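PDB 4GVO: Lmo2349 protein from Listeria monocytogenes, which probably binds L-cystine or related amino acids outside the cell membrane as the solute-binding component of an ABC transporter. Local coordinates for residues 92-97 with 198-203; 47-52 with 207-212. All blocks are in the same frame, centred on the assembly; numbering follows the deposited sequence.

Contact 1 (92-97 with 198-203); sequences VAYNNF and VYFMLG. With HIS (histidine), chain E.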
loop_
_atom_site.group_PDB
_atom_site.type_symbol
_atom_site.label_atom_id
_atom_site.label_comp_id
_atom_site.label_asym_id
_atom_site.label_seq_id
_atom_site.Cartn_x
_atom_site.Cartn_y
_atom_site.Cartn_z
ATOM N N VAL A 92 12.453 -3.381 -9.806
ATOM C CA VAL A 92 12.011 -2.079 -10.283
ATOM C C VAL A 92 10.798 -1.592 -9.476
ATOM O O VAL A 92 9.739 -2.210 -9.516
ATOM C CB VAL A 92 11.702 -2.133 -11.784
ATOM C CG1 VAL A 92 11.226 -0.773 -12.282
ATOM C CG2 VAL A 92 12.935 -2.634 -12.581
ATOM N N ALA A 93 10.929 -0.479 -8.769
ATOM C CA ALA A 93 9.835 0.058 -7.957
ATOM C C ALA A 93 8.793 0.705 -8.850
ATOM O O ALA A 93 9.096 1.197 -9.975
ATOM C CB ALA A 93 10.399 1.118 -7.001
ATOM N N TYR A 94 7.551 0.728 -8.380
ATOM C CA TYR A 94 6.512 1.423 -9.093
ATOM C C TYR A 94 5.725 2.466 -8.287
ATOM O O TYR A 94 4.751 3.041 -8.783
ATOM C CB TYR A 94 5.599 0.451 -9.821
ATOM C CG TYR A 94 4.697 -0.437 -8.975
ATOM C CD1 TYR A 94 5.119 -1.693 -8.541
ATOM C CD2 TYR A 94 3.413 -0.029 -8.611
ATOM C CE1 TYR A 94 4.292 -2.524 -7.817
ATOM C CE2 TYR A 94 2.561 -0.857 -7.920
ATOM C CZ TYR A 94 2.992 -2.124 -7.531
ATOM O OH TYR A 94 2.201 -2.992 -6.836
ATOM N N ASN A 95 6.182 2.765 -7.081
ATOM C CA ASN A 95 5.660 3.904 -6.312
ATOM C C ASN A 95 6.633 4.166 -5.145
ATOM O O ASN A 95 7.488 3.313 -4.860
ATOM C CB ASN A 95 4.234 3.674 -5.765
ATOM C CG ASN A 95 3.512 4.958 -5.489
ATOM O OD1 ASN A 95 4.015 6.049 -5.838
ATOM N ND2 ASN A 95 2.361 4.865 -4.870
ATOM N N ASN A 96 6.446 5.297 -4.495
ATOM C CA ASN A 96 7.023 5.623 -3.185
ATOM C C ASN A 96 5.875 5.613 -2.152
ATOM O O ASN A 96 4.796 6.071 -2.461
ATOM C CB ASN A 96 7.520 7.096 -3.151
ATOM C CG ASN A 96 8.623 7.365 -4.093
ATOM O OD1 ASN A 96 8.504 8.236 -4.951
ATOM N ND2 ASN A 96 9.670 6.602 -3.991
ATOM N N PHE A 97 6.119 5.163 -0.924
ATOM C CA PHE A 97 5.068 5.098 0.078
ATOM C C PHE A 97 5.634 5.656 1.413
ATOM O O PHE A 97 5.680 4.954 2.429
ATOM C CB PHE A 97 4.557 3.665 0.200
ATOM C CG PHE A 97 3.122 3.531 0.604
ATOM C CD1 PHE A 97 2.702 3.710 1.921
ATOM C CD2 PHE A 97 2.159 3.208 -0.349
ATOM C CE1 PHE A 97 1.359 3.558 2.268
ATOM C CE2 PHE A 97 0.837 3.102 -0.011
ATOM C CZ PHE A 97 0.440 3.257 1.306
ATOM N N VAL A 198 7.722 0.794 -3.356
ATOM C CA VAL A 198 6.671 -0.187 -3.615
ATOM C C VAL A 198 7.115 -1.088 -4.774
ATOM O O VAL A 198 7.577 -0.599 -5.824
ATOM C CB VAL A 198 5.364 0.542 -3.963
ATOM C CG1 VAL A 198 4.361 -0.391 -4.681
ATOM C CG2 VAL A 198 4.743 1.175 -2.702
ATOM N N TYR A 199 6.958 -2.388 -4.572
ATOM C CA TYR A 199 7.325 -3.401 -5.508
ATOM C C TYR A 199 6.274 -4.514 -5.511
ATOM O O TYR A 199 5.472 -4.618 -4.597
ATOM C CB TYR A 199 8.664 -4.031 -5.129
ATOM C CG TYR A 199 9.830 -3.095 -4.934
ATOM C CD1 TYR A 199 10.021 -2.431 -3.721
ATOM C CD2 TYR A 199 10.758 -2.900 -5.932
ATOM C CE1 TYR A 199 11.088 -1.603 -3.507
ATOM C CE2 TYR A 199 11.813 -2.049 -5.745
ATOM C CZ TYR A 199 11.981 -1.408 -4.517
ATOM O OH TYR A 199 13.049 -0.590 -4.315
ATOM N N PHE A 200 6.347 -5.390 -6.507
ATOM C CA PHE A 200 5.632 -6.661 -6.451
ATOM C C PHE A 200 6.349 -7.649 -5.528
ATOM O O PHE A 200 7.574 -7.585 -5.372
ATOM C CB PHE A 200 5.480 -7.270 -7.838
ATOM C CG PHE A 200 4.752 -6.373 -8.794
ATOM C CD1 PHE A 200 3.397 -6.201 -8.659
ATOM C CD2 PHE A 200 5.417 -5.679 -9.823
ATOM C CE1 PHE A 200 2.698 -5.384 -9.495
ATOM C CE2 PHE A 200 4.712 -4.804 -10.650
ATOM C CZ PHE A 200 3.344 -4.681 -10.510
ATOM N N MET A 201 5.577 -8.550 -4.931
ATOM C CA MET A 201 6.124 -9.577 -4.104
ATOM C C MET A 201 5.825 -10.918 -4.691
ATOM O O MET A 201 4.707 -11.158 -5.163
ATOM C CB MET A 201 5.569 -9.499 -2.671
ATOM C CG MET A 201 5.975 -8.209 -1.981
ATOM S SD MET A 201 5.396 -8.065 -0.274
ATOM C CE MET A 201 6.198 -9.473 0.488
ATOM N N LEU A 202 6.821 -11.793 -4.657
ATOM C CA LEU A 202 6.740 -13.134 -5.255
ATOM C C LEU A 202 7.324 -14.155 -4.283
ATOM O O LEU A 202 7.970 -13.821 -3.321
ATOM C CB LEU A 202 7.537 -13.170 -6.567
ATOM C CG LEU A 202 7.177 -12.128 -7.632
ATOM C CD1 LEU A 202 8.036 -10.852 -7.519
ATOM C CD2 LEU A 202 7.310 -12.744 -9.029
ATOM N N GLY A 203 7.137 -15.427 -4.600
ATOM C CA GLY A 203 7.884 -16.466 -3.899
ATOM C C GLY A 203 9.342 -16.432 -4.259
ATOM O O GLY A 203 9.700 -16.051 -5.370
HETATM N N HIS E . 1.827 -0.129 1.690
HETATM C CA HIS E . 1.236 -1.153 2.606
HETATM C C HIS E . 2.212 -2.207 3.011
HETATM O O HIS E . 3.294 -2.278 2.409
HETATM C CB HIS E . 0.029 -1.803 1.954
HETATM C CG HIS E . -1.233 -1.027 2.184
HETATM N ND1 HIS E . -1.383 0.219 1.712
HETATM C CD2 HIS E . -2.404 -1.318 2.925
HETATM C CE1 HIS E . -2.588 0.696 2.117
HETATM N NE2 HIS E . -3.203 -0.261 2.828
HETATM O OXT HIS E . 1.928 -2.981 3.954
HETATM O O HOH W 1 2.703 -4.337 -4.543
#

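Contact 2 (47-52 with 207-212); sequences PGYKFK and TKLSKK. With NA (sodium ion), chain D.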
loop_
_atom_site.group_PDB
_atom_site.type_symbol
_atom_site.label_atom_id
_atom_site.label_comp_id
_atom_site.label_asym_id
_atom_site.label_seq_id
_atom_site.Cartn_x
_atom_site.Cartn_y
_atom_site.Cartn_z
ATOM N N PRO A 47 4.087 -11.881 -23.578
ATOM C CA PRO A 47 3.256 -12.844 -24.293
ATOM C C PRO A 47 3.344 -14.292 -23.818
ATOM O O PRO A 47 2.415 -15.064 -24.053
ATOM C CB PRO A 47 3.721 -12.694 -25.742
ATOM C CG PRO A 47 5.075 -12.105 -25.686
ATOM C CD PRO A 47 5.101 -11.251 -24.441
ATOM N N GLY A 48 4.389 -14.620 -23.062
ATOM C CA GLY A 48 4.504 -15.972 -22.516
ATOM C C GLY A 48 3.738 -16.198 -21.228
ATOM O O GLY A 48 3.771 -17.284 -20.658
ATOM N N TYR A 49 3.031 -15.172 -20.758
ATOM C CA TYR A 49 2.344 -15.258 -19.490
ATOM C C TYR A 49 0.921 -14.700 -19.662
ATOM O O TYR A 49 0.687 -13.834 -20.505
ATOM C CB TYR A 49 3.074 -14.443 -18.432
ATOM C CG TYR A 49 4.430 -14.998 -18.077
ATOM C CD1 TYR A 49 4.558 -16.019 -17.140
ATOM C CD2 TYR A 49 5.570 -14.557 -18.704
ATOM C CE1 TYR A 49 5.803 -16.553 -16.812
ATOM C CE2 TYR A 49 6.821 -15.078 -18.376
ATOM C CZ TYR A 49 6.932 -16.058 -17.406
ATOM O OH TYR A 49 8.149 -16.580 -17.063
ATOM N N LYS A 50 0.002 -15.181 -18.842
ATOM C CA LYS A 50 -1.356 -14.626 -18.735
ATOM C C LYS A 50 -1.578 -14.362 -17.269
ATOM O O LYS A 50 -1.480 -15.252 -16.481
ATOM C CB LYS A 50 -2.415 -15.623 -19.258
ATOM C CG LYS A 50 -3.866 -15.140 -19.228
ATOM C CD LYS A 50 -4.857 -16.295 -19.452
ATOM C CE LYS A 50 -5.458 -16.842 -18.141
ATOM N NZ LYS A 50 -5.493 -18.336 -18.086
ATOM N N PHE A 51 -1.919 -13.137 -16.929
ATOM C CA PHE A 51 -2.099 -12.746 -15.530
ATOM C C PHE A 51 -3.581 -12.718 -15.234
ATOM O O PHE A 51 -4.375 -12.123 -15.972
ATOM C CB PHE A 51 -1.481 -11.375 -15.258
ATOM C CG PHE A 51 0.026 -11.361 -15.267
ATOM C CD1 PHE A 51 0.755 -11.481 -16.443
ATOM C CD2 PHE A 51 0.761 -11.191 -14.082
ATOM C CE1 PHE A 51 2.140 -11.470 -16.448
ATOM C CE2 PHE A 51 2.152 -11.165 -14.116
ATOM C CZ PHE A 51 2.829 -11.269 -15.308
ATOM N N LYS A 52 -3.948 -13.333 -14.135
ATOM C CA LYS A 52 -5.291 -13.255 -13.645
ATOM C C LYS A 52 -5.275 -12.853 -12.178
ATOM O O LYS A 52 -4.310 -13.103 -11.495
ATOM C CB LYS A 52 -5.987 -14.571 -13.791
ATOM C CG LYS A 52 -5.405 -15.676 -13.012
ATOM C CD LYS A 52 -6.148 -16.982 -13.272
ATOM C CE LYS A 52 -7.600 -16.942 -12.808
ATOM N NZ LYS A 52 -8.265 -18.249 -13.016
ATOM N N THR A 207 12.211 -16.517 -9.575
ATOM C CA THR A 207 13.188 -15.601 -10.129
ATOM C C THR A 207 13.017 -15.288 -11.608
ATOM O O THR A 207 13.186 -14.157 -12.014
ATOM C CB THR A 207 14.597 -16.063 -9.811
ATOM O OG1 THR A 207 14.787 -17.388 -10.314
ATOM C CG2 THR A 207 14.860 -16.023 -8.289
ATOM N N LYS A 208 12.554 -16.247 -12.383
ATOM C CA LYS A 208 12.345 -16.013 -13.795
ATOM C C LYS A 208 11.204 -15.053 -13.988
ATOM O O LYS A 208 11.320 -14.076 -14.735
ATOM C CB LYS A 208 12.099 -17.356 -14.561
ATOM C CG LYS A 208 11.781 -17.169 -16.028
ATOM C CD LYS A 208 11.716 -18.480 -16.784
ATOM C CE LYS A 208 11.295 -18.231 -18.224
ATOM N NZ LYS A 208 11.113 -19.507 -18.965
ATOM N N LEU A 209 10.100 -15.327 -13.326
ATOM C CA LEU A 209 8.938 -14.416 -13.401
ATOM C C LEU A 209 9.294 -13.006 -12.933
ATOM O O LEU A 209 8.922 -12.010 -13.557
ATOM C CB LEU A 209 7.777 -14.970 -12.604
ATOM C CG LEU A 209 6.506 -14.140 -12.489
ATOM C CD1 LEU A 209 5.945 -13.885 -13.886
ATOM C CD2 LEU A 209 5.500 -14.881 -11.604
ATOM N N SER A 210 10.033 -12.903 -11.832
ATOM C CA SER A 210 10.433 -11.586 -11.316
ATOM C C SER A 210 11.238 -10.797 -12.349
ATOM O O SER A 210 11.011 -9.578 -12.548
ATOM C CB SER A 210 11.217 -11.766 -10.015
ATOM O OG SER A 210 11.370 -10.532 -9.381
ATOM N N LYS A 211 12.177 -11.483 -13.012
ATOM C CA LYS A 211 12.969 -10.840 -14.065
ATOM C C LYS A 211 12.096 -10.348 -15.231
ATOM O O LYS A 211 12.325 -9.241 -15.738
ATOM C CB LYS A 211 14.039 -11.796 -14.550
ATOM C CG LYS A 211 15.035 -11.215 -15.524
ATOM C CD LYS A 211 16.044 -12.275 -15.935
ATOM C CE LYS A 211 16.857 -11.840 -17.147
ATOM N NZ LYS A 211 17.819 -12.910 -17.575
ATOM N N LYS A 212 11.123 -11.170 -15.634
ATOM C CA LYS A 212 10.198 -10.821 -16.716
ATOM C C LYS A 212 9.375 -9.602 -16.325
ATOM O O LYS A 212 9.177 -8.676 -17.126
ATOM C CB LYS A 212 9.314 -12.013 -17.106
ATOM C CG LYS A 212 10.084 -13.190 -17.721
ATOM C CD LYS A 212 10.412 -12.984 -19.170
ATOM C CE LYS A 212 11.044 -14.243 -19.769
ATOM N NZ LYS A 212 11.306 -14.058 -21.213
HETATM NA NA NA D . 0.685 -11.752 -21.221
HETATM O O HOH W 2 -0.466 -11.781 -23.197
#

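Contact 1 (92-97 with 198-203)
Where strand 95-104 begins and strand 191-202 ends, two strands which run between the two lobes in the manner of the hinge strands of family 3 solute-binding proteins, Tyr94 and Asn95 meet Val198 through two backbone hydrogen bonds. Tyr94 N donates to Val198 O and Val198 N to Asn95 O, each at 2.9 Å and nearly straight, with N-H...O angles of 160° and 157°. The two methyls of Val198 go to different aromatic residues: its CG1 lies over one face of the Tyr94 ring, displaced toward the rim, 3.6 Å from Tyr94 CZ, while CG2 touches Phe97 CB at 3.8 Å. The Phe200 ring makes an offset stack with Tyr94, centroids 4.5 Å apart and planes at 27°, with Tyr94 CE1 above the centre of the Phe200 ring. Water 1 donates to both Tyr94 OH (2.7 Å) and Tyr199 O (2.8 Å), and Asp35 is a further partner of that hydroxyl. The bound histidine's N lies 3.6 Å above the centre of the Phe97 ring; S-oxy cysteine also touches this residue. Helix 34-44 packs on Tyr94 and Phe200, helix 207-222 on Val92 and Phe200, and strand 88-89 on Tyr199.

Contact 2 (47-52 with 207-212)
Tyr49 O binds the sodium ion at 2.2 Å, and water 2 is a second ligand at 2.3 Å from the ion. Leu46 O and Asp43 OD1 also bind it, and Asp43 OD2 accepts a hydrogen bond from Phe51 N, so one carboxylate links the ion to the backbone two residues on along the strand. The ion is held on the backbone of Tyr49; the side chain reaches the other way, to helix 207-212. Its chi1 of -67° sets CG anti to the carbonyl carbon, and the ring beyond meets Leu209 over a face, Lys212 at CE2 and Lys208 at OH. Leu209 CD1 is offset toward the rim, 4.2 Å from the Tyr49 ring centroid and 21° off the normal, a CH-pi contact. Lys212 CG comes within 3.8 Å of Tyr49 CE2, its side chain crossing the tyrosine at about a right angle. The extended Lys208 chain passes the hydroxyl, with CE 3.7 Å from Tyr49 OH; both lysines thus contribute methylene carbons to this contact. Leu209 CD1 also reaches Phe51 CZ at 4.3 Å. The axes of strand 49-52 and helix segment 207-212 approach to 12.1 Å with a crossing angle of -88°. Strand 9-15, helix 34-44 and parallel strand 49-55 form a beta-alpha-beta crossover, with sodium at the turn from helix to strand and helix 207-222 packed on the alpha/beta lobe.

In the fold
Both contacts reach the same mixed sheet, and strand 191-202 of contact 1 leads along the chain into helix 207-222 of contact 2. They also touch directly: Leu202 CD2 packs 3.8 Å from Leu209 CD2. Contact 1 is interior, with seven of its eight touching residues buried and its centre about 10 Å from the centre of the chain. Contact 2, centred about 22 Å out, is peripheral: Tyr49, Phe51 and Leu209 are buried, with lysines at the solvent side. Contact 1 buries 432 Å² against 198 Å², combining backbone hydrogen bonds with ring packing beside the ligand, whereas contact 2 is made mainly of carbon contacts centred on a tyrosine, its hydroxyl against lysine methylenes and its backbone on a sodium ion.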